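Local coordinates for ATP-dependent RNA helicase HrpB (PDB 6EUD), which hydrolyses ATP to ADP and phosphate as a DExH-box NTPase of the DEAH/RHA helicase group, with single-stranded RNA binding among its functions, at residues A[199-204]-A[236-241]; A[504-507]-A[512-515]; A[650-655]-A[700-705]; A[777-782]-A[794-799]. All coordinates share one frame; numbering follows the deposited sequence.

Contact 1. Residues A[199-204]-A[236-241]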
loop_
_atom_site.group_PDB
_atom_site.type_symbol
_atom_site.label_atom_id
_atom_site.label_comp_id
_atom_site.label_asym_id
_atom_site.label_seq_id
_atom_site.Cartn_x
_atom_site.Cartn_y
_atom_site.Cartn_z
ATOM N N PHE A 199 2.088 24.259 -17.347
ATOM C CA PHE A 199 3.160 23.288 -17.524
ATOM C C PHE A 199 3.626 23.229 -18.996
ATOM O O PHE A 199 4.820 23.373 -19.269
ATOM C CB PHE A 199 2.714 21.899 -17.030
ATOM C CG PHE A 199 3.752 20.816 -17.207
ATOM C CD1 PHE A 199 4.821 20.697 -16.313
ATOM C CD2 PHE A 199 3.658 19.905 -18.262
ATOM C CE1 PHE A 199 5.779 19.695 -16.466
ATOM C CE2 PHE A 199 4.609 18.890 -18.421
ATOM C CZ PHE A 199 5.671 18.786 -17.514
ATOM N N ASP A 200 2.694 23.054 -19.937
ATOM C CA ASP A 200 3.072 22.837 -21.334
ATOM C C ASP A 200 3.770 24.062 -21.951
ATOM O O ASP A 200 4.738 23.904 -22.702
ATOM C CB ASP A 200 1.853 22.427 -22.193
ATOM C CG ASP A 200 0.725 23.466 -22.191
ATOM O OD1 ASP A 200 0.871 24.560 -21.600
ATOM O OD2 ASP A 200 -0.318 23.193 -22.819
ATOM N N ASP A 201 3.306 25.270 -21.634
ATOM C CA ASP A 201 3.997 26.488 -22.073
ATOM C C ASP A 201 5.399 26.587 -21.485
ATOM O O ASP A 201 6.362 26.921 -22.178
ATOM C CB ASP A 201 3.220 27.740 -21.672
ATOM C CG ASP A 201 1.962 27.943 -22.499
ATOM O OD1 ASP A 201 1.918 27.453 -23.648
ATOM O OD2 ASP A 201 1.020 28.594 -21.997
ATOM N N ALA A 202 5.507 26.313 -20.190
ATOM C CA ALA A 202 6.772 26.441 -19.504
ATOM C C ALA A 202 7.776 25.455 -20.099
ATOM O O ALA A 202 8.915 25.832 -20.364
ATOM C CB ALA A 202 6.601 26.219 -17.995
ATOM N N VAL A 203 7.349 24.214 -20.345
ATOM C CA VAL A 203 8.280 23.216 -20.874
ATOM C C VAL A 203 8.712 23.627 -22.292
ATOM O O VAL A 203 9.889 23.496 -22.655
ATOM C CB VAL A 203 7.683 21.778 -20.875
ATOM C CG1 VAL A 203 8.549 20.820 -21.667
ATOM C CG2 VAL A 203 7.530 21.252 -19.456
ATOM N N ALA A 204 7.778 24.152 -23.076
ATOM C CA ALA A 204 8.085 24.517 -24.458
ATOM C C ALA A 204 9.050 25.672 -24.496
ATOM O O ALA A 204 9.928 25.731 -25.357
ATOM C CB ALA A 204 6.798 24.874 -25.245
ATOM N N ALA A 236 5.644 23.839 -31.345
ATOM C CA ALA A 236 5.456 24.088 -32.772
ATOM C C ALA A 236 5.540 25.563 -33.218
ATOM O O ALA A 236 5.944 25.856 -34.348
ATOM C CB ALA A 236 4.121 23.494 -33.193
ATOM N N SER A 237 5.170 26.483 -32.334
ATOM C CA SER A 237 5.177 27.915 -32.643
ATOM C C SER A 237 6.459 28.625 -32.183
ATOM O O SER A 237 6.652 29.813 -32.432
ATOM C CB SER A 237 3.978 28.577 -31.983
ATOM O OG SER A 237 4.052 28.411 -30.572
ATOM N N ARG A 238 7.324 27.888 -31.493
ATOM C CA ARG A 238 8.502 28.479 -30.882
ATOM C C ARG A 238 9.808 27.925 -31.461
ATOM O O ARG A 238 10.899 28.303 -31.013
ATOM C CB ARG A 238 8.473 28.264 -29.357
ATOM C CG ARG A 238 7.338 28.972 -28.618
ATOM C CD ARG A 238 7.288 28.539 -27.151
ATOM N NE ARG A 238 6.313 29.284 -26.357
ATOM C CZ ARG A 238 5.004 29.027 -26.354
ATOM N NH1 ARG A 238 4.508 28.069 -27.129
ATOM N NH2 ARG A 238 4.179 29.739 -25.595
ATOM N N ILE A 239 9.704 27.041 -32.449
ATOM C CA ILE A 239 10.896 26.413 -33.015
ATOM C C ILE A 239 11.187 26.867 -34.430
ATOM O O ILE A 239 10.299 27.325 -35.138
ATOM C CB ILE A 239 10.783 24.871 -33.041
ATOM C CG1 ILE A 239 9.513 24.454 -33.782
ATOM C CG2 ILE A 239 10.835 24.297 -31.639
ATOM C CD1 ILE A 239 9.374 22.965 -33.956
ATOM N N GLY A 240 12.441 26.703 -34.839
ATOM C CA GLY A 240 12.860 27.007 -36.193
ATOM C C GLY A 240 12.422 25.969 -37.207
ATOM O O GLY A 240 11.900 24.911 -36.851
ATOM N N SER A 241 12.652 26.280 -38.481
ATOM C CA SER A 241 12.180 25.458 -39.596
ATOM C C SER A 241 12.962 24.155 -39.694
ATOM O O SER A 241 12.500 23.192 -40.311
ATOM C CB SER A 241 12.275 26.244 -40.919
ATOM O OG SER A 241 13.578 26.775 -41.115
#
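R238 reaches from the loop after helix 225-236 back to the start of helix 199-213, where it meets D201 and A204. Its side chain runs extended from CG to NE. CG lies beside the backbone N (chi1 -65°), and this course carries the methylenes along the helix. The methyl of A204 points at the loop, and its CB is 4.2 Å from CD of R238. V205 and A208, on the same helix, also touch the R238 side chain. The D201 side chain crosses that of R238 at about a right angle. OD1 of D201 stands 3.8 Å from NH2 of R238, which makes a long salt bridge. The two planar groups are turned 38° apart, and no N-H of the arginine points at the oxygen. The stronger polar partner of R238 is the backbone O of Q234, at the end of helix 225-236, which takes a hydrogen bond from NH1. Both segments belong to the helicase C-terminal domain, a P-loop NTPase-type unit. The contact joins the first turns of helix 199-213 to the loop that leads from helix 225-236 to strand 243-248, away from the predicted ATP site. With the oxygen well out of the guanidinium plane, the attraction between D201 and R238 is one of charge and not of direction. It is probably modest, with the guanidinium oriented mainly by its bond to Q234.

Contact 2. Residues A[504-507]-A[512-515]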
loop_
_atom_site.group_PDB
_atom_site.type_symbol
_atom_site.label_atom_id
_atom_site.label_comp_id
_atom_site.label_asym_id
_atom_site.label_seq_id
_atom_site.Cartn_x
_atom_site.Cartn_y
_atom_site.Cartn_z
ATOM N N ALA A 504 -23.387 2.103 -5.127
ATOM C CA ALA A 504 -23.476 3.560 -5.057
ATOM C C ALA A 504 -24.906 4.067 -4.901
ATOM O O ALA A 504 -25.822 3.616 -5.595
ATOM C CB ALA A 504 -22.855 4.159 -6.273
ATOM N N ARG A 505 -25.098 5.003 -3.977
ATOM C CA ARG A 505 -26.402 5.630 -3.798
ATOM C C ARG A 505 -26.301 7.117 -4.099
ATOM O O ARG A 505 -25.286 7.765 -3.795
ATOM C CB ARG A 505 -26.932 5.403 -2.391
ATOM C CG ARG A 505 -28.233 6.127 -2.105
ATOM C CD ARG A 505 -28.517 6.169 -0.619
ATOM N NE ARG A 505 -29.581 7.116 -0.314
ATOM C CZ ARG A 505 -30.863 6.793 -0.192
ATOM N NH1 ARG A 505 -31.251 5.532 -0.324
ATOM N NH2 ARG A 505 -31.753 7.734 0.081
ATOM N N ARG A 506 -27.342 7.647 -4.738
ATOM C CA ARG A 506 -27.379 9.063 -5.083
ATOM C C ARG A 506 -27.509 9.876 -3.806
ATOM O O ARG A 506 -28.255 9.508 -2.891
ATOM C CB ARG A 506 -28.531 9.374 -6.046
ATOM C CG ARG A 506 -28.446 10.772 -6.662
ATOM C CD ARG A 506 -29.625 11.091 -7.579
ATOM N NE ARG A 506 -30.843 11.382 -6.833
ATOM C CZ ARG A 506 -31.193 12.596 -6.410
ATOM N NH1 ARG A 506 -30.414 13.645 -6.653
ATOM N NH2 ARG A 506 -32.325 12.760 -5.738
ATOM N N ARG A 507 -26.766 10.972 -3.739
ATOM C CA ARG A 507 -26.780 11.811 -2.551
ATOM C C ARG A 507 -27.149 13.262 -2.846
ATOM O O ARG A 507 -26.267 14.100 -3.078
ATOM C CB ARG A 507 -25.426 11.744 -1.846
ATOM C CG ARG A 507 -25.293 10.520 -0.973
ATOM C CD ARG A 507 -24.503 10.851 0.273
ATOM N NE ARG A 507 -24.785 9.923 1.364
ATOM C CZ ARG A 507 -25.803 10.047 2.210
ATOM N NH1 ARG A 507 -26.648 11.064 2.094
ATOM N NH2 ARG A 507 -25.973 9.150 3.173
ATOM N N ARG A 512 -24.136 12.934 -8.070
ATOM C CA ARG A 512 -23.375 12.757 -6.836
ATOM C C ARG A 512 -23.792 11.491 -6.112
ATOM O O ARG A 512 -24.955 11.329 -5.711
ATOM C CB ARG A 512 -23.522 13.951 -5.881
ATOM C CG ARG A 512 -22.181 14.414 -5.304
ATOM C CD ARG A 512 -22.335 15.313 -4.088
ATOM N NE ARG A 512 -23.325 16.360 -4.302
ATOM C CZ ARG A 512 -23.964 16.997 -3.327
ATOM N NH1 ARG A 512 -23.712 16.701 -2.059
ATOM N NH2 ARG A 512 -24.849 17.935 -3.624
ATOM N N TYR A 513 -22.815 10.606 -5.929
ATOM C CA TYR A 513 -23.047 9.324 -5.292
ATOM C C TYR A 513 -22.126 9.117 -4.097
ATOM O O TYR A 513 -21.010 9.636 -4.052
ATOM C CB TYR A 513 -22.853 8.189 -6.312
ATOM C CG TYR A 513 -23.937 8.140 -7.370
ATOM C CD1 TYR A 513 -25.118 7.444 -7.135
ATOM C CD2 TYR A 513 -23.780 8.787 -8.604
ATOM C CE1 TYR A 513 -26.119 7.390 -8.078
ATOM C CE2 TYR A 513 -24.785 8.736 -9.560
ATOM C CZ TYR A 513 -25.952 8.037 -9.287
ATOM O OH TYR A 513 -26.965 7.965 -10.209
ATOM N N GLN A 514 -22.594 8.348 -3.125
ATOM C CA GLN A 514 -21.697 7.830 -2.099
ATOM C C GLN A 514 -21.598 6.308 -2.221
ATOM O O GLN A 514 -22.622 5.614 -2.403
ATOM C CB GLN A 514 -22.172 8.227 -0.702
ATOM C CG GLN A 514 -21.236 7.765 0.398
ATOM C CD GLN A 514 -21.664 8.218 1.781
ATOM O OE1 GLN A 514 -22.846 8.145 2.149
ATOM N NE2 GLN A 514 -20.698 8.705 2.560
ATOM N N LEU A 515 -20.379 5.781 -2.134
ATOM C CA LEU A 515 -20.202 4.327 -2.199
ATOM C C LEU A 515 -20.391 3.698 -0.816
ATOM O O LEU A 515 -20.304 4.391 0.205
ATOM C CB LEU A 515 -18.829 3.963 -2.766
ATOM C CG LEU A 515 -18.466 4.512 -4.151
ATOM C CD1 LEU A 515 -17.164 3.914 -4.615
ATOM C CD2 LEU A 515 -19.557 4.249 -5.173
#
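The side chains of R507 and Q514 cross at a slant, and NE of R507 gives a hydrogen bond of 2.7 Å to OE1 of Q514. The oxygen sits at the guanidinium edge, near its plane. The donor stands above the amide plane, 55° out of it and not on a lone pair; the two flat groups are nearly perpendicular. Q514 is extended, with CG opposite the backbone N (chi1 -177°), and this brings the amide up to the arginine. Its NE2 is bound by the O of G518. R507 bends at chi2 (-144°), and its CD packs 3.6 Å from CB of Q514. R512 bends at chi3, and its guanidinium lies face-on to the O of R507, which is 3.7 Å from CZ. The segments are the two strands of a beta hairpin. R505 and Q514 form its hydrogen-bonded pair: N of Q514 bonds to O of R505 at 2.8 Å, and N of R505 to O of Q514. N of R507 also bonds to O of R512. Strands 534-542 and 520-522 flank the hairpin and extend the sheet. A504, R506, Y513 and L515 share one face. There CD2 of L515 comes within 3.5 Å of CB of A504. The Y513 ring turns an edge to the backbone at R505, with CD1 3.3 Å from C of R505. Its CE1 is 3.7 Å from CB of R506, and its OH bonds to the O of H532. Beyond CB, R506 leads away to a salt bridge with D510. On the other face, R505 pairs its guanidinium with E533, and both R505 and Q514 touch L596.

Contact 3. Residues A[650-655]-A[700-705]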
loop_
_atom_site.group_PDB
_atom_site.type_symbol
_atom_site.label_atom_id
_atom_site.label_comp_id
_atom_site.label_asym_id
_atom_site.label_seq_id
_atom_site.Cartn_x
_atom_site.Cartn_y
_atom_site.Cartn_z
ATOM N N TYR A 650 4.853 -6.051 30.565
ATOM C CA TYR A 650 3.580 -6.759 30.747
ATOM C C TYR A 650 2.533 -6.300 29.739
ATOM O O TYR A 650 2.674 -5.238 29.126
ATOM C CB TYR A 650 3.053 -6.563 32.165
ATOM C CG TYR A 650 4.073 -6.915 33.204
ATOM C CD1 TYR A 650 4.404 -8.235 33.454
ATOM C CD2 TYR A 650 4.726 -5.923 33.925
ATOM C CE1 TYR A 650 5.331 -8.554 34.403
ATOM C CE2 TYR A 650 5.649 -6.236 34.868
ATOM C CZ TYR A 650 5.955 -7.550 35.111
ATOM O OH TYR A 650 6.908 -7.866 36.059
ATOM N N ASP A 651 1.484 -7.098 29.573
ATOM C CA ASP A 651 0.467 -6.784 28.580
ATOM C C ASP A 651 -0.683 -5.987 29.170
ATOM O O ASP A 651 -1.748 -6.529 29.449
ATOM C CB ASP A 651 -0.055 -8.061 27.929
ATOM C CG ASP A 651 0.983 -8.726 27.050
ATOM O OD1 ASP A 651 1.651 -8.006 26.274
ATOM O OD2 ASP A 651 1.138 -9.963 27.144
ATOM N N TRP A 652 -0.470 -4.688 29.344
ATOM C CA TRP A 652 -1.513 -3.828 29.877
ATOM C C TRP A 652 -2.493 -3.487 28.758
ATOM O O TRP A 652 -2.085 -3.281 27.616
ATOM C CB TRP A 652 -0.918 -2.552 30.510
ATOM C CG TRP A 652 0.180 -2.848 31.483
ATOM C CD1 TRP A 652 1.519 -2.841 31.224
ATOM C CD2 TRP A 652 0.041 -3.250 32.860
ATOM N NE1 TRP A 652 2.218 -3.203 32.346
ATOM C CE2 TRP A 652 1.339 -3.456 33.362
ATOM C CE3 TRP A 652 -1.054 -3.453 33.707
ATOM C CZ2 TRP A 652 1.577 -3.847 34.680
ATOM C CZ3 TRP A 652 -0.818 -3.841 35.007
ATOM C CH2 TRP A 652 0.490 -4.035 35.485
ATOM N N PRO A 653 -3.792 -3.448 29.076
ATOM C CA PRO A 653 -4.823 -3.057 28.111
ATOM C C PRO A 653 -4.747 -1.594 27.715
ATOM O O PRO A 653 -4.465 -0.730 28.537
ATOM C CB PRO A 653 -6.134 -3.346 28.857
ATOM C CG PRO A 653 -5.771 -3.277 30.271
ATOM C CD PRO A 653 -4.386 -3.867 30.351
ATOM N N ALA A 654 -4.991 -1.328 26.443
ATOM C CA ALA A 654 -5.154 0.029 25.984
ATOM C C ALA A 654 -6.429 0.597 26.610
ATOM O O ALA A 654 -7.454 -0.079 26.672
ATOM C CB ALA A 654 -5.217 0.079 24.472
ATOM N N VAL A 655 -6.348 1.829 27.090
ATOM C CA VAL A 655 -7.472 2.465 27.748
ATOM C C VAL A 655 -7.601 3.909 27.302
ATOM O O VAL A 655 -8.099 4.751 28.036
ATOM C CB VAL A 655 -7.335 2.409 29.283
ATOM C CG1 VAL A 655 -7.489 0.978 29.764
ATOM C CG2 VAL A 655 -5.992 2.998 29.717
ATOM N N GLN A 700 -3.264 -7.852 40.921
ATOM C CA GLN A 700 -2.363 -7.852 42.074
ATOM C C GLN A 700 -1.119 -7.037 41.769
ATOM O O GLN A 700 -0.677 -6.248 42.600
ATOM C CB GLN A 700 -1.951 -9.275 42.468
ATOM C CG GLN A 700 -3.098 -10.166 42.848
ATOM C CD GLN A 700 -3.909 -9.610 43.991
ATOM O OE1 GLN A 700 -5.125 -9.464 43.884
ATOM N NE2 GLN A 700 -3.243 -9.308 45.106
ATOM N N ARG A 701 -0.565 -7.240 40.573
ATOM C CA ARG A 701 0.595 -6.476 40.107
ATOM C C ARG A 701 0.304 -4.961 40.089
ATOM O O ARG A 701 1.080 -4.167 40.623
ATOM C CB ARG A 701 1.026 -6.956 38.721
ATOM C CG ARG A 701 2.442 -6.566 38.332
ATOM C CD ARG A 701 2.848 -7.196 37.009
ATOM N NE ARG A 701 2.621 -8.645 36.970
ATOM C CZ ARG A 701 3.459 -9.550 37.478
ATOM N NH1 ARG A 701 4.576 -9.165 38.083
ATOM N NH2 ARG A 701 3.176 -10.844 37.390
ATOM N N LEU A 702 -0.815 -4.559 39.496
ATOM C CA LEU A 702 -1.165 -3.147 39.477
ATOM C C LEU A 702 -1.404 -2.596 40.900
ATOM O O LEU A 702 -0.953 -1.492 41.234
ATOM C CB LEU A 702 -2.398 -2.908 38.607
ATOM C CG LEU A 702 -2.658 -1.427 38.327
ATOM C CD1 LEU A 702 -1.551 -0.851 37.436
ATOM C CD2 LEU A 702 -4.014 -1.224 37.696
ATOM N N ASP A 703 -2.087 -3.350 41.750
ATOM C CA ASP A 703 -2.325 -2.875 43.127
ATOM C C ASP A 703 -1.026 -2.704 43.904
ATOM O O ASP A 703 -0.924 -1.890 44.814
ATOM C CB ASP A 703 -3.244 -3.828 43.895
ATOM C CG ASP A 703 -4.710 -3.643 43.537
ATOM O OD1 ASP A 703 -5.036 -2.655 42.843
ATOM O OD2 ASP A 703 -5.542 -4.476 43.966
ATOM N N SER A 704 -0.025 -3.478 43.527
ATOM C CA SER A 704 1.249 -3.460 44.227
ATOM C C SER A 704 2.279 -2.494 43.611
ATOM O O SER A 704 2.999 -1.799 44.338
ATOM C CB SER A 704 1.837 -4.873 44.266
ATOM O OG SER A 704 3.149 -4.807 44.781
ATOM N N GLU A 705 2.354 -2.461 42.281
ATOM C CA GLU A 705 3.386 -1.687 41.607
ATOM C C GLU A 705 2.962 -0.253 41.331
ATOM O O GLU A 705 3.807 0.638 41.277
ATOM C CB GLU A 705 3.796 -2.364 40.302
ATOM C CG GLU A 705 4.466 -3.708 40.500
ATOM C CD GLU A 705 5.570 -3.660 41.553
ATOM O OE1 GLU A 705 6.325 -2.662 41.598
ATOM O OE2 GLU A 705 5.687 -4.628 42.338
#
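The loop between helix 631-646 and helix 657-662 leans on helix 696-705 through a cation-pi stack of Y650 and R701. The guanidinium of R701 lies flat on the phenol ring, with centres 4.3 Å apart and planes at 18°. It is offset towards the CE1 corner of the ring. CD of R701 sits nearly over the middle of the same face, 3.6 Å from the centroid, and makes a CH-pi contact. The arginine chain bends at chi3 (-51°), and this turn lets both CD and the guanidinium lie on the ring. NH1 of R701 is 3.3 Å from OH of Y650, but the angle is too poor for a hydrogen bond. The hydroxyl bonds instead to NE2 of Q748. Replacing Y650 by an alanine would probably leave the R701 guanidinium without its flat partner and Q748 without this hydroxyl. W652 makes the second part of the contact. Its CZ3 lies 3.9 Å from CD1 of L702, and its CH2 lies 4.2 Å from CD of R701. CB of Y650 rests over one face of the indole, near the rim, so the two aromatic residues of the loop also touch. NE1 of W652 is bound by the O of L647, which is likely to limit the turning of the indole. Around them, A643 of helix 631-646 touches W652, and L636 of that helix touches L702. M698, on helix 696-705, meets both Y650 and W652. At the end of helix 696-705, OE1 of E705 accepts a hydrogen bond from the backbone N of Q748.

Contact 4. Residues A[777-782]-A[794-799]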
loop_
_atom_site.group_PDB
_atom_site.type_symbol
_atom_site.label_atom_id
_atom_site.label_comp_id
_atom_site.label_asym_id
_atom_site.label_seq_id
_atom_site.Cartn_x
_atom_site.Cartn_y
_atom_site.Cartn_z
ATOM N N GLY A 777 19.739 19.542 51.859
ATOM C CA GLY A 777 19.714 20.842 51.211
ATOM C C GLY A 777 18.754 21.842 51.821
ATOM O O GLY A 777 19.026 22.411 52.877
ATOM N N ALA A 778 17.617 22.046 51.157
ATOM C CA ALA A 778 16.673 23.096 51.524
ATOM C C ALA A 778 15.997 22.863 52.875
ATOM O O ALA A 778 15.323 23.759 53.387
ATOM C CB ALA A 778 15.623 23.251 50.441
ATOM N N TYR A 779 16.179 21.680 53.458
ATOM C CA TYR A 779 15.549 21.389 54.744
ATOM C C TYR A 779 16.013 22.328 55.857
ATOM O O TYR A 779 15.209 22.712 56.704
ATOM C CB TYR A 779 15.791 19.939 55.181
ATOM C CG TYR A 779 15.256 19.645 56.581
ATOM C CD1 TYR A 779 13.896 19.407 56.802
ATOM C CD2 TYR A 779 16.104 19.626 57.683
ATOM C CE1 TYR A 779 13.407 19.146 58.081
ATOM C CE2 TYR A 779 15.620 19.371 58.963
ATOM C CZ TYR A 779 14.276 19.129 59.156
ATOM O OH TYR A 779 13.809 18.878 60.436
ATOM N N ARG A 780 17.293 22.696 55.876
ATOM C CA ARG A 780 17.799 23.504 56.986
ATOM C C ARG A 780 17.161 24.889 56.982
ATOM O O ARG A 780 17.106 25.555 58.010
ATOM C CB ARG A 780 19.328 23.614 56.947
ATOM C CG ARG A 780 19.921 23.280 55.603
ATOM C CD ARG A 780 21.329 23.825 55.406
ATOM N NE ARG A 780 21.804 23.532 54.052
ATOM C CZ ARG A 780 23.003 23.859 53.585
ATOM N NH1 ARG A 780 23.866 24.508 54.359
ATOM N NH2 ARG A 780 23.331 23.545 52.338
ATOM N N GLU A 781 16.659 25.310 55.827
ATOM C CA GLU A 781 15.979 26.592 55.726
ATOM C C GLU A 781 14.486 26.448 56.022
ATOM O O GLU A 781 13.839 27.391 56.477
ATOM C CB GLU A 781 16.205 27.206 54.346
ATOM C CG GLU A 781 17.681 27.467 54.020
ATOM C CD GLU A 781 18.476 28.063 55.193
ATOM O OE1 GLU A 781 17.970 28.998 55.857
ATOM O OE2 GLU A 781 19.617 27.608 55.447
ATOM N N VAL A 782 13.952 25.255 55.775
ATOM C CA VAL A 782 12.572 24.931 56.125
ATOM C C VAL A 782 12.440 24.669 57.634
ATOM O O VAL A 782 11.440 25.033 58.255
ATOM C CB VAL A 782 12.077 23.709 55.322
ATOM C CG1 VAL A 782 10.635 23.344 55.698
ATOM C CG2 VAL A 782 12.184 23.997 53.837
ATOM N N VAL A 794 8.431 19.054 67.098
ATOM C CA VAL A 794 9.851 18.756 67.007
ATOM C C VAL A 794 10.285 18.745 65.533
ATOM O O VAL A 794 9.793 17.946 64.735
ATOM C CB VAL A 794 10.203 17.398 67.661
ATOM C CG1 VAL A 794 11.703 17.147 67.590
ATOM C CG2 VAL A 794 9.716 17.347 69.094
ATOM N N TRP A 795 11.193 19.650 65.183
ATOM C CA TRP A 795 11.795 19.696 63.857
ATOM C C TRP A 795 13.277 19.366 63.962
ATOM O O TRP A 795 14.106 20.260 64.136
ATOM C CB TRP A 795 11.590 21.071 63.225
ATOM C CG TRP A 795 10.164 21.506 63.279
ATOM C CD1 TRP A 795 9.598 22.349 64.191
ATOM C CD2 TRP A 795 9.105 21.096 62.400
ATOM N NE1 TRP A 795 8.257 22.506 63.924
ATOM C CE2 TRP A 795 7.930 21.743 62.830
ATOM C CE3 TRP A 795 9.040 20.253 61.286
ATOM C CZ2 TRP A 795 6.703 21.573 62.185
ATOM C CZ3 TRP A 795 7.820 20.090 60.648
ATOM C CH2 TRP A 795 6.669 20.740 61.106
ATOM N N PRO A 796 13.617 18.075 63.851
ATOM C CA PRO A 796 14.954 17.529 64.133
ATOM C C PRO A 796 16.028 17.915 63.114
ATOM O O PRO A 796 15.740 18.086 61.925
ATOM C CB PRO A 796 14.719 16.021 64.101
ATOM C CG PRO A 796 13.595 15.857 63.132
ATOM C CD PRO A 796 12.698 17.046 63.338
ATOM N N ASP A 797 17.265 18.024 63.588
ATOM C CA ASP A 797 18.382 18.410 62.737
ATOM C C ASP A 797 18.755 17.267 61.785
ATOM O O ASP A 797 19.365 17.497 60.742
ATOM C CB ASP A 797 19.589 18.830 63.591
ATOM C CG ASP A 797 19.313 20.080 64.435
ATOM O OD1 ASP A 797 19.079 21.172 63.871
ATOM O OD2 ASP A 797 19.320 19.964 65.679
ATOM N N ASP A 798 18.371 16.041 62.132
ATOM C CA ASP A 798 18.626 14.886 61.262
ATOM C C ASP A 798 17.340 14.087 60.963
ATOM O O ASP A 798 17.181 12.949 61.419
ATOM C CB ASP A 798 19.678 13.974 61.895
ATOM C CG ASP A 798 20.394 13.110 60.876
ATOM O OD1 ASP A 798 21.577 13.390 60.587
ATOM O OD2 ASP A 798 19.780 12.153 60.361
ATOM N N PRO A 799 16.424 14.678 60.172
ATOM C CA PRO A 799 15.110 14.084 59.889
ATOM C C PRO A 799 15.187 12.732 59.182
ATOM O O PRO A 799 14.335 11.878 59.412
ATOM C CB PRO A 799 14.441 15.135 58.996
ATOM C CG PRO A 799 15.571 15.898 58.401
ATOM C CD PRO A 799 16.634 15.933 59.428
#
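W795 comes first along 794-799 to meet Y779, with its CB 4.2 Å from the tyrosine OH. Its indole serves other neighbours: NE1 bonds to the O of Y790, and the side chain touches M786 and K787 of helix 779-789. P796 follows and makes the polar bond of the contact. The hydroxyl of Y779 gives a hydrogen bond of 2.6 Å to the O of P796. This oxygen lies at the ring edge, and the donor is tilted 19° from the carbonyl plane. CD of P796 also comes within 3.6 Å of the same OH. After helix 779-789 the chain doubles back, and 794-799 packs on the first turn of that helix. The whole contact lies in the C-terminal helicase region. D797 turns its CB away from Y779, but its OD1 bonds to NE2 of Q783, which also binds the O of W795. P799 then covers one face of the Y779 ring. Its CG lies 3.6 Å from the centroid, in a CH-pi contact, and only 3.5 Å from CE2. With CG opposite the backbone N (chi1 175°), the Y779 side chain extends from the helix towards 794-799. A leucine in its place would probably leave the O of P796 without its hydroxyl donor and P799 without a flat ring to lie on. W775, of helix 771-776, meets Y779 edge to face and touches P799 too. The backbone of P799 bonds to that of G739.

The four contacts follow one another along the chain, each closing before the next opens. None touches another. Contact 1 lies in the helicase C-terminal domain, within the motor part of the protein. Contact 2 is a hairpin in a later mixed sheet, with its centre about 43 Å from that of contact 1. Contact 3 joins a loop to helix 696-705, and its centre is about 47 Å from that of contact 2. Contact 4 is near the end of the chain, about 38 Å from contact 3 and about 87 Å from contact 1 between centres. Segments 700-705, 777-782 and 794-799 share the C-terminal helicase region. Each contact is local to its own part of an elongated single chain, with contacts 1 and 3 on opposite sides of its centre.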